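Local coordinates for periplasmic binding protein (Thermotoga lettingae TMO, PDB 4RY8), which binds 5-methylthioribose between its two lobes and probably serves as the solute-binding component of a sugar transporter, at residues Val16-Arg22 with Val72-Asp78; Tyr33-Ser39 with Ser255-Arg260; Val99-Asp103 with Val111-Gln116. Residue numbers count along the deposited sequence, not the author numbering.

Contact 1: Val16-Arg22 with Val72-Asp78; sequences VRIALVR and VDAIIID
The best-aligned hydrogen bond runs from Arg17 N to the carboxylate of Asp73, 2.9 Å to OD1, just ahead of a parallel ladder between strands 17-22 and 74-78. There Ala19 N donates to Ala74 O (2.9 Å), Ile76 N to Ala19 O (2.7 Å), Val21 N to Ile76 O (2.8 Å) and Asp78 N to Val21 O (2.9 Å); at its start Arg17 O takes weak bonds from Asp73 N (2.9 Å) and Ala74 N (3.4 Å). The register pairs Ile18 with Ala74 through to Arg22 with Asp78, axes 4.7 Å apart at 17°. Side chains alternate: Ile18, Leu20 and Ile76 share one face, where Ile18 CG2 lies 3.7 Å from Ile76 CD1 and Leu20 (t, p) brings CD1 to 3.9 Å from Ile76 CG2; helix 255-270 packs here against Ile18 and Ile76. On the other, Val21 CG2 meets Ile75 CG2 at 4.0 Å and helix 57-69 lies against Ala19 and Val21. Arg17 and Arg22 find their polar partners in Gln70 O and Thr52 OG1. Between them the chain runs through helix 28-44, strand 47-52 at the sheet's edge and helix 57-69, two successive beta-alpha-beta crossovers of a Rossmann-like lobe. Aliphatic faces under helices and a polar C-terminal end, the side chain of Asp78 about 7 Å from the bound sugar, imply a hydrophobic core that turns polar toward the binding cleft.

Contact 2: Tyr33-Ser39 with Ser255-Arg260; sequences YLAGAQS and SYAVGR
Helix 33-39, part of helix 28-44, and the N-terminal turns of helix 255-270 pack at a glycine-mediated crossing: the axes of the two segments approach to 6.5 Å at an angle of -43°, both running in broadly the same direction, on the lobe of this periplasmic binding protein built from the parallel sheet. Gly36 and Gly259 make the closeness possible. Their CA atoms carry CA-H...O contacts, Gly36 CA to Tyr256 O at 3.3 Å and Gly259 CA to Tyr33 O at 3.5 Å, and a CB on either would clash with the same carbonyl oxygen. Tyr33 CA likewise lies 3.3 Å from Ser255 O. Each glycine is also faced by a tyrosine in the t rotamer: Gly259 CA sits 3.8 Å from the centroid of the Tyr33 ring and Gly36 CA 3.7 Å from that of Tyr256, two CH-pi contacts. Val258 CG1 adds apolar packing 3.8 Å from Tyr33 CE2. At the C-terminal end of both segments Arg260, salt-bridged through NH2 to Glu43, turns its NH1 to Ser39. Ser39 OG (chi1 p) accepts that bond at 3.0 Å from Arg260 NH1 and donates its own proton to Gly36 O, also at 3.0 Å.

Contact 3: Val99-Asp103 with Val111-Gln116; sequences VVTFD and VPEIEQ. With SR1 (5-S-methyl-5-thio-alpha-D-ribofuranose), chain G.
One wall of the 5-methylthioribose pocket forms where neighbouring parallel strands 98-102 and 113-115 end at the cleft, the usual ligand site in this fold. Thr101 pairs with Glu113 and Phe102 with Ile114, axes 4.7 Å apart at 21°. Thr101 N donates to Pro112 O (3.0 Å), Ile114 N to Thr101 O (2.8 Å) and Asp103 N to Ile114 O (3.1 Å). Beyond the strand, Asp103 takes positive backbone angles (64/37), and its OD2 accepts a very short 2.5 Å bond from SR1 O1. Gln116, in the m, t rotamer, sends NE2 to SR1 O2 at 3.0 Å while its OE1 bonds Thr253. A water ties the two together, donating to Asp103 OD1 (2.7 Å) and accepting from Gln116 N and NE2 (2.9 Å each). A second bridges Thr101 OG1 (2.7 Å) and Ile114 O (2.9 Å), donating to both, Thr101 OG1 also bonding Leu104 O. Phe102, chi1 t, puts CD1 4.0 Å from Ile114 CG2 and CZ 3.8 Å from SR1 O1; Ile114 CD1 meets Val100 CG2 at 3.8 Å under helix 255-270. Glu113 (also on Lys277) and Glu115 (also on Asp118 N) form salt bridges to Arg163 of the second subunit. The chemistry implies that the hydroxyls O1 and O2 are read by directed polar bonds beside the Phe102 ring, with His79, Arg153 and Asp231 adding further bonds.

In the fold
All three contacts are buried and belong to the same lobe. Contacts 1 and 3 hold the same parallel sheet: strand 74-78 of contact 1 lies beside strand 98-102 of contact 3, Ile77 N and O probably hydrogen-bonding Val100 O and Phe102 N. Contact 2 instead joins two helices packed against it. Tyr33 is the meeting point, its OH 2.8 Å from Asp78 OD2 and its CE2 3.4 Å from Phe102 CD2. Chemistry follows position: contact 1 is mainly backbone ladder and aliphatic packing, contact 2 relies on glycine CA and aromatic contacts plus one Arg260-Ser39 hydrogen bond, and contact 3, which alone bonds the sugar directly, adds bridging waters and side-chain bonds to the ligand.

Contact 1: Val16-Arg22 with Val72-Asp78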
loop_
_atom_site.group_PDB
_atom_site.type_symbol
_atom_site.label_atom_id
_atom_site.label_comp_id
_atom_site.label_asym_id
_atom_site.label_seq_id
_atom_site.Cartn_x
_atom_site.Cartn_y
_atom_site.Cartn_z
ATOM N N VAL C 16 -24.814 0.465 -30.271
ATOM C CA VAL C 16 -24.345 0.775 -28.906
ATOM C C VAL C 16 -23.359 1.943 -28.944
ATOM O O VAL C 16 -22.238 1.808 -29.483
ATOM C CB VAL C 16 -23.646 -0.427 -28.226
ATOM C CG1 VAL C 16 -23.169 -0.044 -26.810
ATOM C CG2 VAL C 16 -24.580 -1.627 -28.193
ATOM N N ARG C 17 -23.771 3.079 -28.374
ATOM C CA ARG C 17 -22.939 4.280 -28.359
ATOM C C ARG C 17 -22.450 4.580 -26.951
ATOM O O ARG C 17 -23.234 4.686 -26.027
ATOM C CB ARG C 17 -23.708 5.473 -28.940
ATOM C CG ARG C 17 -23.938 5.350 -30.452
ATOM C CD ARG C 17 -24.737 6.501 -31.032
ATOM N NE ARG C 17 -26.013 6.635 -30.325
ATOM C CZ ARG C 17 -26.485 7.761 -29.792
ATOM N NH1 ARG C 17 -25.828 8.915 -29.911
ATOM N NH2 ARG C 17 -27.642 7.737 -29.151
ATOM N N ILE C 18 -21.135 4.717 -26.807
ATOM C CA ILE C 18 -20.492 4.982 -25.523
ATOM C C ILE C 18 -19.676 6.272 -25.652
ATOM O O ILE C 18 -18.802 6.376 -26.521
ATOM C CB ILE C 18 -19.574 3.808 -25.123
ATOM C CG1 ILE C 18 -20.409 2.543 -24.875
ATOM C CG2 ILE C 18 -18.714 4.134 -23.910
ATOM C CD1 ILE C 18 -19.581 1.285 -24.977
ATOM N N ALA C 19 -19.963 7.239 -24.781
ATOM C CA ALA C 19 -19.275 8.525 -24.782
ATOM C C ALA C 19 -18.180 8.583 -23.731
ATOM O O ALA C 19 -18.394 8.257 -22.560
ATOM C CB ALA C 19 -20.270 9.661 -24.544
ATOM N N LEU C 20 -17.015 9.037 -24.150
ATOM C CA LEU C 20 -15.883 9.193 -23.276
ATOM C C LEU C 20 -15.706 10.676 -23.110
ATOM O O LEU C 20 -15.403 11.385 -24.075
ATOM C CB LEU C 20 -14.620 8.571 -23.906
ATOM C CG LEU C 20 -13.320 8.901 -23.175
ATOM C CD1 LEU C 20 -13.326 8.467 -21.701
ATOM C CD2 LEU C 20 -12.124 8.273 -23.852
ATOM N N VAL C 21 -15.931 11.159 -21.900
ATOM C CA VAL C 21 -15.833 12.580 -21.621
ATOM C C VAL C 21 -14.673 12.777 -20.678
ATOM O O VAL C 21 -14.721 12.330 -19.533
ATOM C CB VAL C 21 -17.126 13.127 -20.984
ATOM C CG1 VAL C 21 -16.979 14.614 -20.661
ATOM C CG2 VAL C 21 -18.283 12.906 -21.918
ATOM N N ARG C 22 -13.643 13.483 -21.145
ATOM C CA ARG C 22 -12.409 13.625 -20.406
ATOM C C ARG C 22 -12.135 15.020 -20.011
ATOM O O ARG C 22 -12.297 15.900 -20.806
ATOM C CB ARG C 22 -11.225 13.232 -21.286
ATOM C CG ARG C 22 -11.368 11.893 -21.995
ATOM C CD ARG C 22 -10.720 11.991 -23.348
ATOM N NE ARG C 22 -9.332 11.621 -23.252
ATOM C CZ ARG C 22 -8.351 12.042 -24.048
ATOM N NH1 ARG C 22 -8.526 12.925 -25.040
ATOM N NH2 ARG C 22 -7.150 11.560 -23.819
ATOM N N VAL C 72 -26.953 8.570 -25.500
ATOM C CA VAL C 72 -25.979 7.472 -25.628
ATOM C C VAL C 72 -26.344 6.379 -24.609
ATOM O O VAL C 72 -27.040 6.634 -23.623
ATOM C CB VAL C 72 -24.529 7.961 -25.394
ATOM C CG1 VAL C 72 -24.140 8.998 -26.445
ATOM C CG2 VAL C 72 -24.346 8.541 -23.986
ATOM N N ASP C 73 -25.897 5.163 -24.888
ATOM C CA ASP C 73 -26.096 4.058 -23.995
ATOM C C ASP C 73 -25.312 4.203 -22.660
ATOM O O ASP C 73 -25.782 3.804 -21.581
ATOM C CB ASP C 73 -25.726 2.761 -24.740
ATOM C CG ASP C 73 -26.608 2.519 -25.935
ATOM O OD1 ASP C 73 -26.317 3.025 -27.047
ATOM O OD2 ASP C 73 -27.637 1.851 -25.747
ATOM N N ALA C 74 -24.118 4.777 -22.720
ATOM C CA ALA C 74 -23.346 5.001 -21.505
ATOM C C ALA C 74 -22.348 6.125 -21.653
ATOM O O ALA C 74 -21.897 6.422 -22.760
ATOM C CB ALA C 74 -22.607 3.712 -21.126
ATOM N N ILE C 75 -22.018 6.749 -20.516
ATOM C CA ILE C 75 -20.952 7.722 -20.426
ATOM C C ILE C 75 -19.791 7.262 -19.510
ATOM O O ILE C 75 -20.005 6.868 -18.348
ATOM C CB ILE C 75 -21.532 9.070 -19.936
ATOM C CG1 ILE C 75 -22.704 9.471 -20.816
ATOM C CG2 ILE C 75 -20.475 10.156 -19.991
ATOM C CD1 ILE C 75 -23.466 10.681 -20.325
ATOM N N ILE C 76 -18.565 7.344 -20.020
ATOM C CA ILE C 76 -17.395 7.284 -19.182
ATOM C C ILE C 76 -16.981 8.718 -18.808
ATOM O O ILE C 76 -16.703 9.561 -19.672
ATOM C CB ILE C 76 -16.228 6.579 -19.885
ATOM C CG1 ILE C 76 -16.711 5.219 -20.399
ATOM C CG2 ILE C 76 -15.049 6.401 -18.946
ATOM C CD1 ILE C 76 -15.904 4.701 -21.560
ATOM N N ILE C 77 -16.968 8.995 -17.522
ATOM C CA ILE C 77 -16.417 10.222 -17.013
ATOM C C ILE C 77 -14.976 10.045 -16.512
ATOM O O ILE C 77 -14.686 9.350 -15.523
ATOM C CB ILE C 77 -17.318 10.836 -15.972
ATOM C CG1 ILE C 77 -18.709 11.004 -16.587
ATOM C CG2 ILE C 77 -16.748 12.183 -15.557
ATOM C CD1 ILE C 77 -19.702 11.627 -15.667
ATOM N N ASP C 78 -14.077 10.728 -17.213
ATOM C CA ASP C 78 -12.665 10.652 -16.999
ATOM C C ASP C 78 -12.130 11.924 -16.339
ATOM O O ASP C 78 -12.089 12.959 -16.981
ATOM C CB ASP C 78 -12.051 10.486 -18.366
ATOM C CG ASP C 78 -10.685 9.967 -18.308
ATOM O OD1 ASP C 78 -9.900 10.629 -17.618
ATOM O OD2 ASP C 78 -10.424 8.902 -18.929
#

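Contact 2: Tyr33-Ser39 with Ser255-Arg260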
loop_
_atom_site.group_PDB
_atom_site.type_symbol
_atom_site.label_atom_id
_atom_site.label_comp_id
_atom_site.label_asym_id
_atom_site.label_seq_id
_atom_site.Cartn_x
_atom_site.Cartn_y
_atom_site.Cartn_z
ATOM N N TYR C 33 -4.093 5.810 -23.184
ATOM C CA TYR C 33 -5.405 5.413 -22.632
ATOM C C TYR C 33 -6.448 5.516 -23.720
ATOM O O TYR C 33 -7.235 4.578 -23.942
ATOM C CB TYR C 33 -5.720 6.355 -21.495
ATOM C CG TYR C 33 -7.095 6.277 -20.877
ATOM C CD1 TYR C 33 -8.222 6.705 -21.557
ATOM C CD2 TYR C 33 -7.263 5.777 -19.580
ATOM C CE1 TYR C 33 -9.479 6.678 -20.957
ATOM C CE2 TYR C 33 -8.526 5.709 -18.995
ATOM C CZ TYR C 33 -9.629 6.173 -19.686
ATOM O OH TYR C 33 -10.885 6.129 -19.088
ATOM N N LEU C 34 -6.433 6.658 -24.414
ATOM C CA LEU C 34 -7.331 6.890 -25.556
ATOM C C LEU C 34 -7.144 5.845 -26.658
ATOM O O LEU C 34 -8.126 5.288 -27.136
ATOM C CB LEU C 34 -7.175 8.314 -26.105
ATOM C CG LEU C 34 -8.144 8.665 -27.235
ATOM C CD1 LEU C 34 -9.546 8.720 -26.662
ATOM C CD2 LEU C 34 -7.755 9.955 -27.951
ATOM N N ALA C 35 -5.899 5.547 -27.031
ATOM C CA ALA C 35 -5.658 4.491 -28.001
ATOM C C ALA C 35 -6.272 3.165 -27.526
ATOM O O ALA C 35 -6.941 2.497 -28.306
ATOM C CB ALA C 35 -4.170 4.312 -28.282
ATOM N N GLY C 36 -6.045 2.804 -26.261
ATOM C CA GLY C 36 -6.619 1.625 -25.665
ATOM C C GLY C 36 -8.141 1.577 -25.723
ATOM O O GLY C 36 -8.719 0.570 -26.090
ATOM N N ALA C 37 -8.803 2.674 -25.371
ATOM C CA ALA C 37 -10.244 2.744 -25.437
ATOM C C ALA C 37 -10.675 2.463 -26.873
ATOM O O ALA C 37 -11.552 1.651 -27.114
ATOM C CB ALA C 37 -10.736 4.138 -24.943
ATOM N N GLN C 38 -10.040 3.111 -27.832
ATOM C CA GLN C 38 -10.395 2.903 -29.250
ATOM C C GLN C 38 -10.198 1.480 -29.714
ATOM O O GLN C 38 -11.040 0.960 -30.450
ATOM C CB GLN C 38 -9.612 3.850 -30.150
ATOM C CG GLN C 38 -9.968 5.305 -29.902
ATOM C CD GLN C 38 -8.882 6.258 -30.339
ATOM O OE1 GLN C 38 -7.724 5.873 -30.498
ATOM N NE2 GLN C 38 -9.248 7.514 -30.536
ATOM N N SER C 39 -9.112 0.831 -29.285
ATOM C CA SER C 39 -8.927 -0.562 -29.670
ATOM C C SER C 39 -9.973 -1.465 -29.013
ATOM O O SER C 39 -10.356 -2.444 -29.634
ATOM C CB SER C 39 -7.510 -1.083 -29.397
ATOM O OG SER C 39 -7.221 -1.156 -28.010
ATOM N N SER C 255 -1.474 2.280 -19.259
ATOM C CA SER C 255 -2.668 3.161 -19.443
ATOM C C SER C 255 -3.552 2.688 -20.596
ATOM O O SER C 255 -4.761 2.877 -20.565
ATOM C CB SER C 255 -2.263 4.623 -19.664
ATOM O OG SER C 255 -1.365 4.769 -20.756
ATOM N N TYR C 256 -2.938 2.049 -21.583
ATOM C CA TYR C 256 -3.635 1.434 -22.718
ATOM C C TYR C 256 -4.659 0.405 -22.248
ATOM O O TYR C 256 -5.782 0.390 -22.710
ATOM C CB TYR C 256 -2.581 0.755 -23.654
ATOM C CG TYR C 256 -3.080 0.219 -25.008
ATOM C CD1 TYR C 256 -3.184 1.048 -26.127
ATOM C CD2 TYR C 256 -3.420 -1.130 -25.165
ATOM C CE1 TYR C 256 -3.638 0.552 -27.352
ATOM C CE2 TYR C 256 -3.869 -1.629 -26.385
ATOM C CZ TYR C 256 -3.981 -0.788 -27.470
ATOM O OH TYR C 256 -4.422 -1.298 -28.673
ATOM N N ALA C 257 -4.244 -0.471 -21.341
ATOM C CA ALA C 257 -5.120 -1.454 -20.707
ATOM C C ALA C 257 -6.127 -0.764 -19.769
ATOM O O ALA C 257 -7.223 -1.246 -19.566
ATOM C CB ALA C 257 -4.299 -2.426 -19.898
ATOM N N VAL C 258 -5.751 0.340 -19.161
ATOM C CA VAL C 258 -6.727 1.033 -18.320
ATOM C C VAL C 258 -7.833 1.535 -19.246
ATOM O O VAL C 258 -9.019 1.470 -18.913
ATOM C CB VAL C 258 -6.114 2.174 -17.506
ATOM C CG1 VAL C 258 -7.208 2.968 -16.795
ATOM C CG2 VAL C 258 -5.117 1.627 -16.502
ATOM N N GLY C 259 -7.447 2.036 -20.413
ATOM C CA GLY C 259 -8.403 2.562 -21.368
ATOM C C GLY C 259 -9.301 1.501 -21.972
ATOM O O GLY C 259 -10.486 1.718 -22.098
ATOM N N ARG C 260 -8.730 0.369 -22.380
ATOM C CA ARG C 260 -9.528 -0.776 -22.738
ATOM C C ARG C 260 -10.516 -1.133 -21.643
ATOM O O ARG C 260 -11.707 -1.262 -21.909
ATOM C CB ARG C 260 -8.635 -1.984 -23.093
ATOM C CG ARG C 260 -7.894 -1.801 -24.414
ATOM C CD ARG C 260 -6.844 -2.863 -24.665
ATOM N NE ARG C 260 -7.453 -4.168 -24.807
ATOM C CZ ARG C 260 -8.019 -4.636 -25.913
ATOM N NH1 ARG C 260 -8.070 -3.907 -27.029
ATOM N NH2 ARG C 260 -8.533 -5.869 -25.909
#

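Contact 3: Val99-Asp103 with Val111-Gln116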
loop_
_atom_site.group_PDB
_atom_site.type_symbol
_atom_site.label_atom_id
_atom_site.label_comp_id
_atom_site.label_asym_id
_atom_site.label_seq_id
_atom_site.Cartn_x
_atom_site.Cartn_y
_atom_site.Cartn_z
ATOM N N VAL C 99 -23.238 4.834 -16.344
ATOM C CA VAL C 99 -22.056 5.670 -16.090
ATOM C C VAL C 99 -20.981 4.900 -15.386
ATOM O O VAL C 99 -21.255 4.180 -14.438
ATOM C CB VAL C 99 -22.434 6.880 -15.219
ATOM C CG1 VAL C 99 -21.214 7.752 -14.987
ATOM C CG2 VAL C 99 -23.554 7.659 -15.882
ATOM N N VAL C 100 -19.745 5.092 -15.792
ATOM C CA VAL C 100 -18.619 4.546 -15.077
ATOM C C VAL C 100 -17.617 5.644 -15.054
ATOM O O VAL C 100 -17.605 6.450 -15.974
ATOM C CB VAL C 100 -18.029 3.295 -15.808
ATOM C CG1 VAL C 100 -17.832 3.558 -17.287
ATOM C CG2 VAL C 100 -16.700 2.847 -15.183
ATOM N N THR C 101 -16.773 5.713 -14.033
ATOM C CA THR C 101 -15.745 6.716 -14.010
ATOM C C THR C 101 -14.356 6.154 -13.946
ATOM O O THR C 101 -14.123 4.994 -13.528
ATOM C CB THR C 101 -15.902 7.719 -12.852
ATOM O OG1 THR C 101 -15.562 7.074 -11.636
ATOM C CG2 THR C 101 -17.314 8.218 -12.763
ATOM N N PHE C 102 -13.433 6.974 -14.422
ATOM C CA PHE C 102 -12.015 6.767 -14.259
ATOM C C PHE C 102 -11.568 7.986 -13.529
ATOM O O PHE C 102 -11.763 9.094 -14.025
ATOM C CB PHE C 102 -11.274 6.650 -15.592
ATOM C CG PHE C 102 -9.770 6.569 -15.429
ATOM C CD1 PHE C 102 -9.201 5.643 -14.561
ATOM C CD2 PHE C 102 -8.935 7.422 -16.110
ATOM C CE1 PHE C 102 -7.840 5.592 -14.376
ATOM C CE2 PHE C 102 -7.549 7.375 -15.936
ATOM C CZ PHE C 102 -7.013 6.461 -15.057
ATOM N N ASP C 103 -10.985 7.807 -12.358
ATOM C CA ASP C 103 -10.389 8.926 -11.638
ATOM C C ASP C 103 -11.391 9.971 -11.218
ATOM O O ASP C 103 -11.087 11.172 -11.209
ATOM C CB ASP C 103 -9.247 9.581 -12.424
ATOM C CG ASP C 103 -7.915 8.828 -12.299
ATOM O OD1 ASP C 103 -7.799 7.908 -11.480
ATOM O OD2 ASP C 103 -6.954 9.221 -12.996
ATOM N N VAL C 111 -22.550 3.448 -10.053
ATOM C CA VAL C 111 -21.386 3.891 -10.832
ATOM C C VAL C 111 -20.105 3.266 -10.368
ATOM O O VAL C 111 -19.522 3.706 -9.383
ATOM C CB VAL C 111 -21.196 5.404 -10.662
ATOM C CG1 VAL C 111 -20.019 5.909 -11.482
ATOM C CG2 VAL C 111 -22.496 6.104 -11.026
ATOM N N PRO C 112 -19.619 2.272 -11.108
ATOM C CA PRO C 112 -18.318 1.780 -10.815
ATOM C C PRO C 112 -17.268 2.837 -11.007
ATOM O O PRO C 112 -17.380 3.689 -11.918
ATOM C CB PRO C 112 -18.113 0.626 -11.816
ATOM C CG PRO C 112 -19.420 0.402 -12.453
ATOM C CD PRO C 112 -20.234 1.621 -12.271
ATOM N N GLU C 113 -16.265 2.780 -10.138
ATOM C CA GLU C 113 -15.126 3.634 -10.183
ATOM C C GLU C 113 -13.849 2.833 -10.517
ATOM O O GLU C 113 -13.410 1.970 -9.750
ATOM C CB GLU C 113 -14.952 4.343 -8.855
ATOM C CG GLU C 113 -16.085 5.248 -8.456
ATOM C CD GLU C 113 -15.879 5.808 -7.058
ATOM O OE1 GLU C 113 -14.703 5.933 -6.613
ATOM O OE2 GLU C 113 -16.885 6.145 -6.382
ATOM N N ILE C 114 -13.270 3.147 -11.673
ATOM C CA ILE C 114 -11.951 2.635 -12.096
ATOM C C ILE C 114 -10.847 3.552 -11.571
ATOM O O ILE C 114 -10.916 4.776 -11.709
ATOM C CB ILE C 114 -11.860 2.505 -13.640
ATOM C CG1 ILE C 114 -12.987 1.598 -14.155
ATOM C CG2 ILE C 114 -10.512 1.934 -14.037
ATOM C CD1 ILE C 114 -13.173 1.554 -15.664
ATOM N N GLU C 115 -9.843 2.984 -10.925
ATOM C CA GLU C 115 -8.621 3.723 -10.686
ATOM C C GLU C 115 -7.439 2.816 -10.637
ATOM O O GLU C 115 -7.594 1.584 -10.670
ATOM C CB GLU C 115 -8.703 4.478 -9.358
ATOM C CG GLU C 115 -9.066 3.593 -8.183
ATOM C CD GLU C 115 -8.640 4.225 -6.878
ATOM O OE1 GLU C 115 -9.500 4.842 -6.195
ATOM O OE2 GLU C 115 -7.442 4.122 -6.568
ATOM N N GLN C 116 -6.259 3.426 -10.539
ATOM C CA GLN C 116 -5.021 2.656 -10.526
ATOM C C GLN C 116 -4.505 2.334 -9.139
ATOM O O GLN C 116 -3.286 2.122 -8.957
ATOM C CB GLN C 116 -3.976 3.420 -11.269
ATOM C CG GLN C 116 -4.378 3.709 -12.683
ATOM C CD GLN C 116 -3.461 4.681 -13.344
ATOM O OE1 GLN C 116 -2.577 4.302 -14.097
ATOM N NE2 GLN C 116 -3.657 5.940 -13.073
HETATM C CS SR1 G . -3.753 15.546 -14.063
HETATM S S SR1 G . -4.169 14.014 -13.263
HETATM C C5 SR1 G . -2.782 13.094 -13.974
HETATM C C4 SR1 G . -2.783 11.640 -13.509
HETATM O O4 SR1 G . -4.010 11.109 -13.890
HETATM C C1 SR1 G . -3.868 9.776 -14.420
HETATM O O1 SR1 G . -4.547 8.919 -13.566
HETATM C C2 SR1 G . -2.394 9.409 -14.478
HETATM O O2 SR1 G . -1.934 8.345 -13.602
HETATM C C3 SR1 G . -1.736 10.734 -14.145
HETATM O O3 SR1 G . -0.636 10.540 -13.266
HETATM O O HOH W 1 -13.075 6.470 -10.748
HETATM O O HOH W 2 -5.774 6.221 -11.154
#